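Local coordinates for protein protease (Helicobacter pylori, PDB 5EUF) that is a zinc-dependent peptidase of the M16 family and probably acts as a virulence factor by cleaving the cytoplasmic domain of a human epithelial junction protein, JAM-A, at residues K61-L66 with A110-S115; G255-A260 with E308-F313. All blocks are in the same frame, centred on the assembly; numbering follows the deposited sequence.

Contact 1. Residues K61-L66 with A110-S115; sequences KSTKNL and AETMGS
E111 lays its side chain across the turn formed by T63 to L66, its CG touching both the hydroxyl of T63 and a methyl of L66 and its carboxylate against the backbone of N65. CG stands anti to the backbone N (chi1 -171°), and a bend at chi2 (65°) swings the carboxylate over the turn. OE2 does most of the work. T63 OG1 donates to E111 OE2 at 3.0 Å, and OE2 receives it on its anti lone pair, the one away from OE1. The backbone N of N65 reaches the same E111 OE2 at 2.9 Å, but from above the carboxylate plane, with a bent N-H...O angle of 136°. Two donors thus grip one oxygen from different directions, which should hold much of the negative charge on OE2.

T63 OG1 also accepts from L66 N at 3.0 Å, so the hydroxyl that donates a hydrogen bond to E111 clasps the turn as well. It sits in the crowded position between backbone N and carbonyl carbon, while CG2 approaches the backbone O of E111. On the aliphatic part of the glutamate, L66 CD1 packs against E111 CG at 3.7 Å, and the leucine also touches F71 and I74 of helix 70-77. Where helix 102-113 has ended, S115 O takes a weak bond from K64 N (3.3 Å), and K64 CB rests close to S115 OG.

The T63 hydroxyl bonded to the backbone N three residues on is an ST motif. Here it shapes the loop between helix 51-58, which carries the zinc ligand H53 and, by close similarity, a second ligand H57 and the proton acceptor E56, and helix 70-77, and E111 fastens that loop to the end of helix 102-113 within the M16 peptidase domain.

Contact 2. Residues G255-A260 with E308-F313; sequences GYKVPA and ESVFLF
With CG anti to the carbonyl carbon (chi1 -76°) and a further bend at chi2 (-66°), K257 carries its CD past the carboxylate of E308, whose own chain runs out extended from a CG anti to the backbone N. The two side chains cross at about a right angle, and K257 CD lies 3.7 Å from E308 OE1. The ammonium goes elsewhere: NZ bonds to Q234 and to the carbonyl of A154, and the lysine makes a cation-pi contact with Y155. K257 NZ and E308 OE1 stay 4.8 Å apart, not in contact, so any attraction between the opposite charges is probably modest.

The backbones themselves pair as antiparallel strands. Y256 and F311 form a hydrogen-bonded pair with two nearly straight bonds, Y256 N to F311 O at 2.9 Å and F311 N to Y256 O at 2.9 Å, both in the carbonyl plane. The next such pair, V258 with S309, is more distorted: V258 N meets S309 O at 3.0 Å from well above the carbonyl plane, and S309 N meets V258 O at 2.7 Å. These strands, 251-258 and 309-317, are neighbours in the five-stranded mixed sheet of the second M16-type half of the chain, the inactive domain. Strand 412-418 flanks the first of them and strand 295-302 the second.

On the face of Y256, V258, S309 and F311, V258 spans two residues of the partner strand, CG1 against S309 CB at 3.7 Å and CG2 in contact with F311 CB. Helix 266-276 covers this side through Q266 and L269. Ring carbon CD1 of Y256 comes 4.2 Å from F313 CE2, at the edge of the phenylalanine ring, and L334 of helix 323-338 touches both residues. F407 meets the rings of Y256 and F311, the latter edge-to-face.

Overall arrangement
From the N terminus the chain builds the first M16 half, and contact 1 closes a loop there: from residues 61-66, after helix 51-58, it runs through helix 70-77, strands 81-86 and 91-98 and back along helix 102-113. Only after that does contact 2 open. In the second half, strand 251-258 leads through helices 266-276 and 284-289 and strand 295-302 to its partner strand 309-317. The two loops therefore lie in series, neither crossing nor enclosing the other. They sit on opposite sides of the chain's centre, their centres about 38 Å apart: contact 1 joins a loop to a helix end, contact 2 two adjacent inner strands of a sheet.

Contact 1. Residues K61-L66 with A110-S115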
loop_
_atom_site.group_PDB
_atom_site.type_symbol
_atom_site.label_atom_id
_atom_site.label_comp_id
_atom_site.label_asym_id
_atom_site.label_seq_id
_atom_site.Cartn_x
_atom_site.Cartn_y
_atom_site.Cartn_z
ATOM N N LYS B 61 28.700 -1.783 10.528
ATOM C CA LYS B 61 29.038 -0.827 11.571
ATOM C C LYS B 61 29.627 -1.562 12.770
ATOM O O LYS B 61 30.001 -2.731 12.664
ATOM C CB LYS B 61 27.809 -0.016 11.980
ATOM C CG LYS B 61 27.205 0.797 10.844
ATOM C CD LYS B 61 28.186 1.835 10.315
ATOM C CE LYS B 61 27.574 2.657 9.190
ATOM N NZ LYS B 61 28.518 3.679 8.652
ATOM N N SER B 62 29.701 -0.880 13.909
ATOM C CA SER B 62 30.401 -1.414 15.076
ATOM C C SER B 62 29.707 -2.621 15.691
ATOM O O SER B 62 28.479 -2.720 15.688
ATOM C CB SER B 62 30.564 -0.333 16.144
ATOM O OG SER B 62 29.313 0.017 16.710
ATOM N N THR B 63 30.519 -3.534 16.216
ATOM C CA THR B 63 30.030 -4.685 16.966
ATOM C C THR B 63 30.718 -4.726 18.330
ATOM O O THR B 63 31.278 -3.724 18.776
ATOM C CB THR B 63 30.283 -6.006 16.218
ATOM O OG1 THR B 63 31.693 -6.220 16.094
ATOM C CG2 THR B 63 29.657 -5.967 14.831
ATOM N N LYS B 64 30.683 -5.880 18.989
ATOM C CA LYS B 64 31.303 -6.019 20.304
ATOM C C LYS B 64 32.822 -5.922 20.215
ATOM O O LYS B 64 33.470 -5.396 21.117
ATOM C CB LYS B 64 30.901 -7.346 20.954
ATOM C CG LYS B 64 31.541 -7.614 22.310
ATOM C CD LYS B 64 31.106 -8.960 22.875
ATOM C CE LYS B 64 31.761 -9.232 24.225
ATOM N NZ LYS B 64 31.329 -10.531 24.813
ATOM N N ASN B 65 33.385 -6.421 19.119
ATOM C CA ASN B 65 34.833 -6.433 18.943
ATOM C C ASN B 65 35.297 -5.546 17.792
ATOM O O ASN B 65 36.403 -5.004 17.818
ATOM C CB ASN B 65 35.324 -7.864 18.724
ATOM C CG ASN B 65 34.933 -8.791 19.856
ATOM O OD1 ASN B 65 34.301 -9.825 19.638
ATOM N ND2 ASN B 65 35.304 -8.423 21.076
ATOM N N LEU B 66 34.444 -5.398 16.785
ATOM C CA LEU B 66 34.778 -4.607 15.606
ATOM C C LEU B 66 34.281 -3.168 15.709
ATOM O O LEU B 66 33.165 -2.914 16.164
ATOM C CB LEU B 66 34.194 -5.253 14.348
ATOM C CG LEU B 66 34.728 -6.634 13.975
ATOM C CD1 LEU B 66 34.015 -7.156 12.738
ATOM C CD2 LEU B 66 36.229 -6.569 13.751
ATOM N N ALA B 110 30.071 -14.053 12.284
ATOM C CA ALA B 110 29.486 -14.353 13.583
ATOM C C ALA B 110 29.486 -13.089 14.432
ATOM O O ALA B 110 28.600 -12.872 15.259
ATOM C CB ALA B 110 30.248 -15.468 14.272
ATOM N N GLU B 111 30.492 -12.255 14.200
ATOM C CA GLU B 111 30.661 -11.000 14.920
ATOM C C GLU B 111 29.537 -10.000 14.620
ATOM O O GLU B 111 29.218 -9.150 15.449
ATOM C CB GLU B 111 32.022 -10.390 14.573
ATOM C CG GLU B 111 32.410 -9.191 15.407
ATOM C CD GLU B 111 32.613 -9.539 16.867
ATOM O OE1 GLU B 111 33.093 -10.658 17.152
ATOM O OE2 GLU B 111 32.289 -8.693 17.727
ATOM N N THR B 112 28.935 -10.105 13.438
ATOM C CA THR B 112 27.880 -9.177 13.042
ATOM C C THR B 112 26.479 -9.766 13.216
ATOM O O THR B 112 25.485 -9.036 13.226
ATOM C CB THR B 112 28.040 -8.731 11.574
ATOM O OG1 THR B 112 27.924 -9.867 10.709
ATOM C CG2 THR B 112 29.391 -8.068 11.357
HETATM N N MSE B 113 26.398 -11.085 13.341
HETATM C CA MSE B 113 25.107 -11.751 13.459
HETATM C C MSE B 113 24.517 -11.612 14.856
HETATM O O MSE B 113 23.438 -11.042 15.029
HETATM C CB MSE B 113 25.230 -13.230 13.093
HETATM C CG MSE B 113 23.963 -14.032 13.338
HETATM SE SE MSE B 113 23.840 -15.581 12.166
HETATM C CE MSE B 113 24.055 -16.990 13.479
ATOM N N GLY B 114 25.223 -12.136 15.854
ATOM C CA GLY B 114 24.709 -12.152 17.210
ATOM C C GLY B 114 25.475 -11.253 18.156
ATOM O O GLY B 114 25.563 -11.528 19.352
ATOM N N SER B 115 26.015 -10.165 17.623
ATOM C CA SER B 115 26.881 -9.296 18.402
ATOM C C SER B 115 26.873 -7.862 17.874
ATOM O O SER B 115 27.626 -7.011 18.343
ATOM C CB SER B 115 28.303 -9.862 18.403
ATOM O OG SER B 115 29.197 -9.029 19.111
#

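Contact 2. Residues G255-A260 with E308-F313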
loop_
_atom_site.group_PDB
_atom_site.type_symbol
_atom_site.label_atom_id
_atom_site.label_comp_id
_atom_site.label_asym_id
_atom_site.label_seq_id
_atom_site.Cartn_x
_atom_site.Cartn_y
_atom_site.Cartn_z
ATOM N N GLY B 255 4.439 -5.414 -17.390
ATOM C CA GLY B 255 4.613 -6.603 -16.581
ATOM C C GLY B 255 3.372 -7.465 -16.511
ATOM O O GLY B 255 2.249 -6.962 -16.474
ATOM N N TYR B 256 3.581 -8.775 -16.497
ATOM C CA TYR B 256 2.490 -9.730 -16.383
ATOM C C TYR B 256 2.653 -10.552 -15.110
ATOM O O TYR B 256 3.758 -10.992 -14.789
ATOM C CB TYR B 256 2.442 -10.643 -17.612
ATOM C CG TYR B 256 2.030 -9.939 -18.888
ATOM C CD1 TYR B 256 2.975 -9.343 -19.715
ATOM C CD2 TYR B 256 0.695 -9.872 -19.265
ATOM C CE1 TYR B 256 2.598 -8.699 -20.885
ATOM C CE2 TYR B 256 0.310 -9.234 -20.431
ATOM C CZ TYR B 256 1.263 -8.649 -21.236
ATOM O OH TYR B 256 0.876 -8.013 -22.395
ATOM N N LYS B 257 1.555 -10.747 -14.384
ATOM C CA LYS B 257 1.580 -11.550 -13.167
ATOM C C LYS B 257 1.991 -12.980 -13.479
ATOM O O LYS B 257 1.706 -13.505 -14.555
ATOM C CB LYS B 257 0.220 -11.530 -12.467
ATOM C CG LYS B 257 -0.064 -10.243 -11.712
ATOM C CD LYS B 257 0.874 -10.066 -10.524
ATOM C CE LYS B 257 0.694 -8.696 -9.885
ATOM N NZ LYS B 257 -0.722 -8.422 -9.508
ATOM N N VAL B 258 2.658 -13.608 -12.521
ATOM C CA VAL B 258 3.289 -14.895 -12.754
ATOM C C VAL B 258 3.344 -15.672 -11.437
ATOM O O VAL B 258 3.411 -15.063 -10.367
ATOM C CB VAL B 258 4.698 -14.688 -13.376
ATOM C CG1 VAL B 258 5.781 -15.444 -12.619
ATOM C CG2 VAL B 258 4.680 -15.055 -14.853
ATOM N N PRO B 259 3.278 -17.014 -11.507
ATOM C CA PRO B 259 3.258 -17.875 -10.315
ATOM C C PRO B 259 4.419 -17.638 -9.354
ATOM O O PRO B 259 5.396 -16.975 -9.705
ATOM C CB PRO B 259 3.341 -19.284 -10.905
ATOM C CG PRO B 259 2.755 -19.157 -12.256
ATOM C CD PRO B 259 3.168 -17.801 -12.748
ATOM N N ALA B 260 4.306 -18.188 -8.149
ATOM C CA ALA B 260 5.344 -18.048 -7.132
ATOM C C ALA B 260 6.615 -18.834 -7.486
ATOM O O ALA B 260 6.644 -19.584 -8.462
ATOM C CB ALA B 260 4.809 -18.485 -5.780
ATOM N N GLU B 308 3.773 -14.427 -5.271
ATOM C CA GLU B 308 3.305 -14.196 -6.638
ATOM C C GLU B 308 4.218 -13.210 -7.358
ATOM O O GLU B 308 4.386 -12.070 -6.930
ATOM C CB GLU B 308 1.866 -13.685 -6.660
ATOM C CG GLU B 308 1.368 -13.406 -8.072
ATOM C CD GLU B 308 -0.122 -13.158 -8.140
ATOM O OE1 GLU B 308 -0.677 -13.211 -9.260
ATOM O OE2 GLU B 308 -0.736 -12.909 -7.081
ATOM N N SER B 309 4.807 -13.668 -8.456
ATOM C CA SER B 309 5.898 -12.946 -9.096
ATOM C C SER B 309 5.453 -12.163 -10.320
ATOM O O SER B 309 4.261 -12.038 -10.600
ATOM C CB SER B 309 7.011 -13.924 -9.485
ATOM O OG SER B 309 8.064 -13.258 -10.156
ATOM N N VAL B 310 6.435 -11.648 -11.054
ATOM C CA VAL B 310 6.176 -10.775 -12.188
ATOM C C VAL B 310 7.171 -11.013 -13.324
ATOM O O VAL B 310 8.383 -11.074 -13.105
ATOM C CB VAL B 310 6.219 -9.288 -11.755
ATOM C CG1 VAL B 310 6.643 -8.390 -12.901
ATOM C CG2 VAL B 310 4.866 -8.856 -11.208
ATOM N N PHE B 311 6.645 -11.168 -14.535
ATOM C CA PHE B 311 7.468 -11.175 -15.739
ATOM C C PHE B 311 7.490 -9.757 -16.288
ATOM O O PHE B 311 6.441 -9.183 -16.569
ATOM C CB PHE B 311 6.923 -12.154 -16.777
ATOM C CG PHE B 311 7.904 -12.499 -17.860
ATOM C CD1 PHE B 311 8.161 -11.611 -18.893
ATOM C CD2 PHE B 311 8.562 -13.717 -17.848
ATOM C CE1 PHE B 311 9.063 -11.929 -19.890
ATOM C CE2 PHE B 311 9.461 -14.041 -18.845
ATOM C CZ PHE B 311 9.712 -13.146 -19.867
ATOM N N LEU B 312 8.680 -9.192 -16.445
ATOM C CA LEU B 312 8.798 -7.756 -16.672
ATOM C C LEU B 312 9.450 -7.376 -18.004
ATOM O O LEU B 312 10.551 -7.824 -18.315
ATOM C CB LEU B 312 9.582 -7.129 -15.520
ATOM C CG LEU B 312 9.615 -5.606 -15.449
ATOM C CD1 LEU B 312 8.205 -5.048 -15.390
ATOM C CD2 LEU B 312 10.418 -5.161 -14.241
ATOM N N PHE B 313 8.758 -6.542 -18.779
ATOM C CA PHE B 313 9.316 -5.956 -19.999
ATOM C C PHE B 313 9.641 -4.480 -19.787
ATOM O O PHE B 313 8.774 -3.704 -19.382
ATOM C CB PHE B 313 8.341 -6.090 -21.172
ATOM C CG PHE B 313 8.095 -7.504 -21.605
ATOM C CD1 PHE B 313 8.877 -8.086 -22.590
ATOM C CD2 PHE B 313 7.068 -8.245 -21.043
ATOM C CE1 PHE B 313 8.648 -9.386 -22.996
ATOM C CE2 PHE B 313 6.834 -9.545 -21.446
ATOM C CZ PHE B 313 7.624 -10.115 -22.422
#